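Local coordinates for CPXV018 protein (Cowpox virus, PDB 4FFE) that binds the activating immune receptor NKG2D as a secreted, MHC class I-like viral decoy ligand and thereby probably helps the virus evade immune attack, at residues A6-L11 with D78-Y83; L11-S16 with V70-P75. All coordinates share one frame; numbering follows the deposited sequence.

Interaction 1: residues A6-L11 with D78-Y83; sequences AFNFNL and DLTYFY
F9 and Y81 face each other as a hydrogen-bonded antiparallel pair, and F9 shows how the helix-covered side of these two strands is packed. Its CB sits 3.3 Å from Y81 O and 4.1 Å from Y81 CB. CG turns anti to the carbonyl carbon (chi1 -64°), which sets the ring edge-on to the cross-strand carbonyl: CD1 is 3.4 Å from Y81 O, and that oxygen lies in the plane of the F9 ring. The same CD1 touches Y81 CD2 at 3.9 Å. The two side chains run side by side in the same direction, their ring planes inclined by 34°. Farther out, F9 meets F63 and F64 of helix 52-65 and L126 of helix 114-127, while Y81 OH is hydrogen-bonded to Q96 OE1.

F7 with Y83 and L11 with L79 form the other pairs on this side, the latter meeting through L11 CD2 and L79 CD1. Each of the three pairs is closed by two backbone hydrogen bonds; the one from L79 N to L11 O is practically straight at 179°.

The other side of the strands is more polar. N10 lies alongside T80, and its ND2 reaches T80 OG1 at 2.6 Å, though the strongly bent geometry makes this a weak hydrogen bond. A second weak bond joins N10 ND2 to D78 OD1 at 3.3 Å. N8 OD1 comes up against the T80 methyl CG2, and A6 CB packs against CZ and CE1 of F82, whose ring stacks on F97.

Two central strands, apolar and aromatic beneath the helices and more polar on the reverse, fit the floor of an MHC class I-like platform, an antiparallel sheet with helices packed on one side.

Interaction 2: residues L11-S16 with V70-P75; sequences LEINGS and VPTSTP
T72 lays its methyl group over the turn that follows strand 3-14, with CG2 3.2 Å from G15 O and 3.8 Å from G15 CA. The same methyl also meets I13 CG2 at 4.0 Å; here the isoleucine and threonine side chains pass with their ends pointing opposite ways. The T72 torsion explains this division of labour: chi1 of 172° sets OG1 anti to the backbone N, so the hydroxyl turns back into its own loop, where OG1 comes so close to T74 O that the modelled bond is doubtful in its length, and CG2 is presented to the strand end.

I13 CG2, anti to the backbone N, is the branch that meets the loop. N114 of helix 114-127 touches the same isoleucine, whose backbone is hydrogen-bonded to E77 in the neighbouring strand.

P75 takes part through its carbonyl. P75 O stands 3.6 Å from G15 N and 3.7 Å from N14 CA, while its CB is directed away from the strand end. G15 turns the chain with a positive phi of 72°, leading out of the strand toward S16, and S16 O makes a weak hydrogen bond to R69 NH1.

Methyl groups and main-chain atoms, G15 O and P75 O among them, do the touching, and the T72 hydroxyl is turned into its own loop and away from G15. Such chemistry implies a modest van der Waals contact at the protein surface, with little directional bonding between loop and turn.

Overall arrangement
Both contacts use strand 3-14, and L11 belongs to each. Interaction 1 pairs the middle of that strand with strand 76-88 near the centre of the chain; interaction 2, about 16 Å away centre to centre, lies at the strand's far end, where the turn into strand 17-26 meets the loop between helix 52-65 and strand 76-88. Along the chain the order is 6-11, 11-16, 70-75, 78-83, so the second contact falls within the span bridged by the first. They touch directly where D78 OD1 packs on E12 CG and L79 CD1 on I13 CD1. A buried sheet centre thus passes into an exposed end of the MHC-like platform.

Interaction 1: residues A6-L11 with D78-Y83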
loop_
_atom_site.group_PDB
_atom_site.type_symbol
_atom_site.label_atom_id
_atom_site.label_comp_id
_atom_site.label_asym_id
_atom_site.label_seq_id
_atom_site.Cartn_x
_atom_site.Cartn_y
_atom_site.Cartn_z
ATOM N N ALA A 6 6.381 0.363 -5.332
ATOM C CA ALA A 6 6.231 0.227 -3.888
ATOM C C ALA A 6 4.955 0.887 -3.381
ATOM O O ALA A 6 4.586 1.974 -3.825
ATOM C CB ALA A 6 7.447 0.803 -3.174
ATOM N N PHE A 7 4.291 0.215 -2.447
ATOM C CA PHE A 7 3.074 0.728 -1.832
ATOM C C PHE A 7 3.281 0.905 -0.332
ATOM O O PHE A 7 3.625 -0.046 0.373
ATOM C CB PHE A 7 1.905 -0.226 -2.075
ATOM C CG PHE A 7 1.526 -0.371 -3.523
ATOM C CD1 PHE A 7 2.247 -1.202 -4.365
ATOM C CD2 PHE A 7 0.440 0.319 -4.039
ATOM C CE1 PHE A 7 1.899 -1.336 -5.700
ATOM C CE2 PHE A 7 0.085 0.189 -5.372
ATOM C CZ PHE A 7 0.815 -0.639 -6.203
ATOM N N ASN A 8 3.081 2.124 0.152
ATOM C CA ASN A 8 3.190 2.393 1.580
ATOM C C ASN A 8 1.819 2.618 2.211
ATOM O O ASN A 8 1.239 3.693 2.076
ATOM C CB ASN A 8 4.093 3.601 1.836
ATOM C CG ASN A 8 4.512 3.715 3.290
ATOM O OD1 ASN A 8 4.605 2.715 3.995
ATOM N ND2 ASN A 8 4.763 4.936 3.744
ATOM N N PHE A 9 1.305 1.595 2.888
ATOM C CA PHE A 9 0.008 1.679 3.551
ATOM C C PHE A 9 0.169 2.179 4.980
ATOM O O PHE A 9 0.946 1.622 5.752
ATOM C CB PHE A 9 -0.676 0.310 3.591
ATOM C CG PHE A 9 -1.018 -0.250 2.238
ATOM C CD1 PHE A 9 -0.065 -0.919 1.486
ATOM C CD2 PHE A 9 -2.301 -0.131 1.730
ATOM C CE1 PHE A 9 -0.385 -1.444 0.243
ATOM C CE2 PHE A 9 -2.625 -0.654 0.492
ATOM C CZ PHE A 9 -1.665 -1.310 -0.253
ATOM N N ASN A 10 -0.573 3.222 5.332
ATOM C CA ASN A 10 -0.580 3.718 6.704
ATOM C C ASN A 10 -1.983 3.859 7.273
ATOM O O ASN A 10 -2.836 4.532 6.692
ATOM C CB ASN A 10 0.155 5.057 6.808
ATOM C CG ASN A 10 1.645 4.889 7.003
ATOM O OD1 ASN A 10 2.429 5.061 6.070
ATOM N ND2 ASN A 10 2.044 4.548 8.224
ATOM N N LEU A 11 -2.216 3.216 8.413
ATOM C CA LEU A 11 -3.466 3.373 9.142
ATOM C C LEU A 11 -3.212 4.089 10.462
ATOM O O LEU A 11 -2.451 3.610 11.305
ATOM C CB LEU A 11 -4.121 2.017 9.406
ATOM C CG LEU A 11 -5.382 2.046 10.275
ATOM C CD1 LEU A 11 -6.476 2.886 9.624
ATOM C CD2 LEU A 11 -5.881 0.637 10.552
ATOM N N ASP A 78 -0.217 4.149 15.000
ATOM C CA ASP A 78 0.111 4.246 13.583
ATOM C C ASP A 78 0.608 2.902 13.059
ATOM O O ASP A 78 1.662 2.417 13.466
ATOM C CB ASP A 78 1.159 5.335 13.342
ATOM C CG ASP A 78 1.412 5.586 11.867
ATOM O OD1 ASP A 78 0.509 5.307 11.051
ATOM O OD2 ASP A 78 2.514 6.067 11.523
ATOM N N LEU A 79 -0.163 2.307 12.157
ATOM C CA LEU A 79 0.171 1.002 11.603
ATOM C C LEU A 79 0.627 1.147 10.156
ATOM O O LEU A 79 -0.066 1.748 9.332
ATOM C CB LEU A 79 -1.037 0.066 11.687
ATOM C CG LEU A 79 -1.572 -0.206 13.098
ATOM C CD1 LEU A 79 -2.993 -0.730 13.052
ATOM C CD2 LEU A 79 -0.680 -1.198 13.810
ATOM N N THR A 80 1.797 0.596 9.852
ATOM C CA THR A 80 2.351 0.693 8.510
ATOM C C THR A 80 2.535 -0.685 7.882
ATOM O O THR A 80 2.991 -1.624 8.533
ATOM C CB THR A 80 3.701 1.439 8.508
ATOM O OG1 THR A 80 3.566 2.681 9.209
ATOM C CG2 THR A 80 4.168 1.713 7.083
ATOM N N TYR A 81 2.155 -0.799 6.616
ATOM C CA TYR A 81 2.425 -1.997 5.836
ATOM C C TYR A 81 3.048 -1.587 4.511
ATOM O O TYR A 81 2.446 -0.849 3.731
ATOM C CB TYR A 81 1.145 -2.804 5.603
ATOM C CG TYR A 81 1.330 -4.014 4.710
ATOM C CD1 TYR A 81 2.252 -5.004 5.026
ATOM C CD2 TYR A 81 0.574 -4.171 3.557
ATOM C CE1 TYR A 81 2.421 -6.114 4.212
ATOM C CE2 TYR A 81 0.732 -5.275 2.739
ATOM C CZ TYR A 81 1.656 -6.243 3.069
ATOM O OH TYR A 81 1.813 -7.342 2.252
ATOM N N PHE A 82 4.267 -2.054 4.274
ATOM C CA PHE A 82 4.985 -1.719 3.055
ATOM C C PHE A 82 5.034 -2.934 2.140
ATOM O O PHE A 82 5.328 -4.041 2.584
ATOM C CB PHE A 82 6.400 -1.236 3.387
ATOM C CG PHE A 82 7.236 -0.923 2.177
ATOM C CD1 PHE A 82 7.189 0.330 1.592
ATOM C CD2 PHE A 82 8.076 -1.881 1.630
ATOM C CE1 PHE A 82 7.958 0.622 0.480
ATOM C CE2 PHE A 82 8.848 -1.595 0.522
ATOM C CZ PHE A 82 8.789 -0.342 -0.056
ATOM N N TYR A 83 4.731 -2.723 0.865
ATOM C CA TYR A 83 4.772 -3.801 -0.116
ATOM C C TYR A 83 5.436 -3.332 -1.398
ATOM O O TYR A 83 5.102 -2.276 -1.933
ATOM C CB TYR A 83 3.366 -4.310 -0.426
ATOM C CG TYR A 83 3.358 -5.447 -1.422
ATOM C CD1 TYR A 83 3.676 -6.738 -1.026
ATOM C CD2 TYR A 83 3.040 -5.229 -2.757
ATOM C CE1 TYR A 83 3.678 -7.778 -1.923
ATOM C CE2 TYR A 83 3.038 -6.270 -3.667
ATOM C CZ TYR A 83 3.357 -7.542 -3.242
ATOM O OH TYR A 83 3.356 -8.586 -4.134
#

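Interaction 2: residues L11-S16 with V70-P75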
loop_
_atom_site.group_PDB
_atom_site.type_symbol
_atom_site.label_atom_id
_atom_site.label_comp_id
_atom_site.label_asym_id
_atom_site.label_seq_id
_atom_site.Cartn_x
_atom_site.Cartn_y
_atom_site.Cartn_z
ATOM N N LEU A 11 -2.216 3.216 8.413
ATOM C CA LEU A 11 -3.466 3.373 9.142
ATOM C C LEU A 11 -3.212 4.089 10.462
ATOM O O LEU A 11 -2.451 3.610 11.305
ATOM C CB LEU A 11 -4.121 2.017 9.406
ATOM C CG LEU A 11 -5.382 2.046 10.275
ATOM C CD1 LEU A 11 -6.476 2.886 9.624
ATOM C CD2 LEU A 11 -5.881 0.637 10.552
ATOM N N GLU A 12 -3.843 5.246 10.628
ATOM C CA GLU A 12 -3.739 5.999 11.871
ATOM C C GLU A 12 -5.030 5.851 12.661
ATOM O O GLU A 12 -6.113 6.162 12.163
ATOM C CB GLU A 12 -3.462 7.476 11.584
ATOM C CG GLU A 12 -2.194 7.731 10.786
ATOM C CD GLU A 12 -1.960 9.206 10.515
ATOM O OE1 GLU A 12 -2.762 10.035 10.995
ATOM O OE2 GLU A 12 -0.974 9.535 9.823
ATOM N N ILE A 13 -4.918 5.368 13.892
ATOM C CA ILE A 13 -6.090 5.180 14.733
ATOM C C ILE A 13 -6.122 6.200 15.867
ATOM O O ILE A 13 -5.351 6.108 16.822
ATOM C CB ILE A 13 -6.153 3.753 15.309
ATOM C CG1 ILE A 13 -6.033 2.723 14.183
ATOM C CG2 ILE A 13 -7.445 3.547 16.086
ATOM C CD1 ILE A 13 -6.066 1.288 14.657
ATOM N N ASN A 14 -7.012 7.180 15.743
ATOM C CA ASN A 14 -7.209 8.184 16.781
ATOM C C ASN A 14 -8.515 7.933 17.526
ATOM O O ASN A 14 -9.576 8.400 17.110
ATOM C CB ASN A 14 -7.214 9.590 16.175
ATOM C CG ASN A 14 -5.920 9.922 15.457
ATOM O OD1 ASN A 14 -4.986 10.459 16.052
ATOM N ND2 ASN A 14 -5.861 9.604 14.167
ATOM N N GLY A 15 -8.431 7.188 18.622
ATOM C CA GLY A 15 -9.611 6.804 19.374
ATOM C C GLY A 15 -10.424 5.771 18.620
ATOM O O GLY A 15 -10.077 4.590 18.594
ATOM N N SER A 16 -11.510 6.217 17.998
ATOM C CA SER A 16 -12.334 5.334 17.185
ATOM C C SER A 16 -12.271 5.738 15.715
ATOM O O SER A 16 -12.634 4.960 14.833
ATOM C CB SER A 16 -13.785 5.342 17.673
ATOM O OG SER A 16 -14.441 6.539 17.296
ATOM N N VAL A 70 -9.762 -3.347 17.075
ATOM C CA VAL A 70 -10.310 -3.232 18.418
ATOM C C VAL A 70 -10.103 -1.792 18.880
ATOM O O VAL A 70 -9.286 -1.072 18.301
ATOM C CB VAL A 70 -9.610 -4.209 19.386
ATOM C CG1 VAL A 70 -9.846 -5.646 18.947
ATOM C CG2 VAL A 70 -8.118 -3.906 19.467
ATOM N N PRO A 71 -10.855 -1.351 19.901
ATOM C CA PRO A 71 -10.626 -0.002 20.430
ATOM C C PRO A 71 -9.216 0.150 20.991
ATOM O O PRO A 71 -8.746 -0.710 21.740
ATOM C CB PRO A 71 -11.663 0.116 21.552
ATOM C CG PRO A 71 -12.027 -1.294 21.887
ATOM C CD PRO A 71 -11.969 -2.022 20.589
ATOM N N THR A 72 -8.549 1.237 20.619
ATOM C CA THR A 72 -7.167 1.470 21.019
ATOM C C THR A 72 -7.043 1.838 22.496
ATOM O O THR A 72 -7.860 2.586 23.035
ATOM C CB THR A 72 -6.509 2.566 20.151
ATOM O OG1 THR A 72 -5.225 2.901 20.690
ATOM C CG2 THR A 72 -7.378 3.813 20.109
ATOM N N SER A 73 -6.017 1.296 23.145
ATOM C CA SER A 73 -5.733 1.618 24.537
ATOM C C SER A 73 -4.998 2.950 24.617
ATOM O O SER A 73 -5.276 3.778 25.484
ATOM C CB SER A 73 -4.898 0.510 25.181
ATOM O OG SER A 73 -3.734 0.244 24.419
ATOM N N THR A 74 -4.055 3.145 23.700
ATOM C CA THR A 74 -3.332 4.404 23.583
ATOM C C THR A 74 -4.140 5.365 22.713
ATOM O O THR A 74 -4.917 4.927 21.867
ATOM C CB THR A 74 -1.936 4.188 22.961
ATOM O OG1 THR A 74 -2.075 3.595 21.665
ATOM C CG2 THR A 74 -1.098 3.275 23.844
ATOM N N PRO A 75 -3.968 6.681 22.921
ATOM C CA PRO A 75 -4.741 7.660 22.147
ATOM C C PRO A 75 -4.396 7.655 20.658
ATOM O O PRO A 75 -5.211 8.090 19.842
ATOM C CB PRO A 75 -4.338 8.999 22.775
ATOM C CG PRO A 75 -3.008 8.742 23.396
ATOM C CD PRO A 75 -3.082 7.334 23.901
#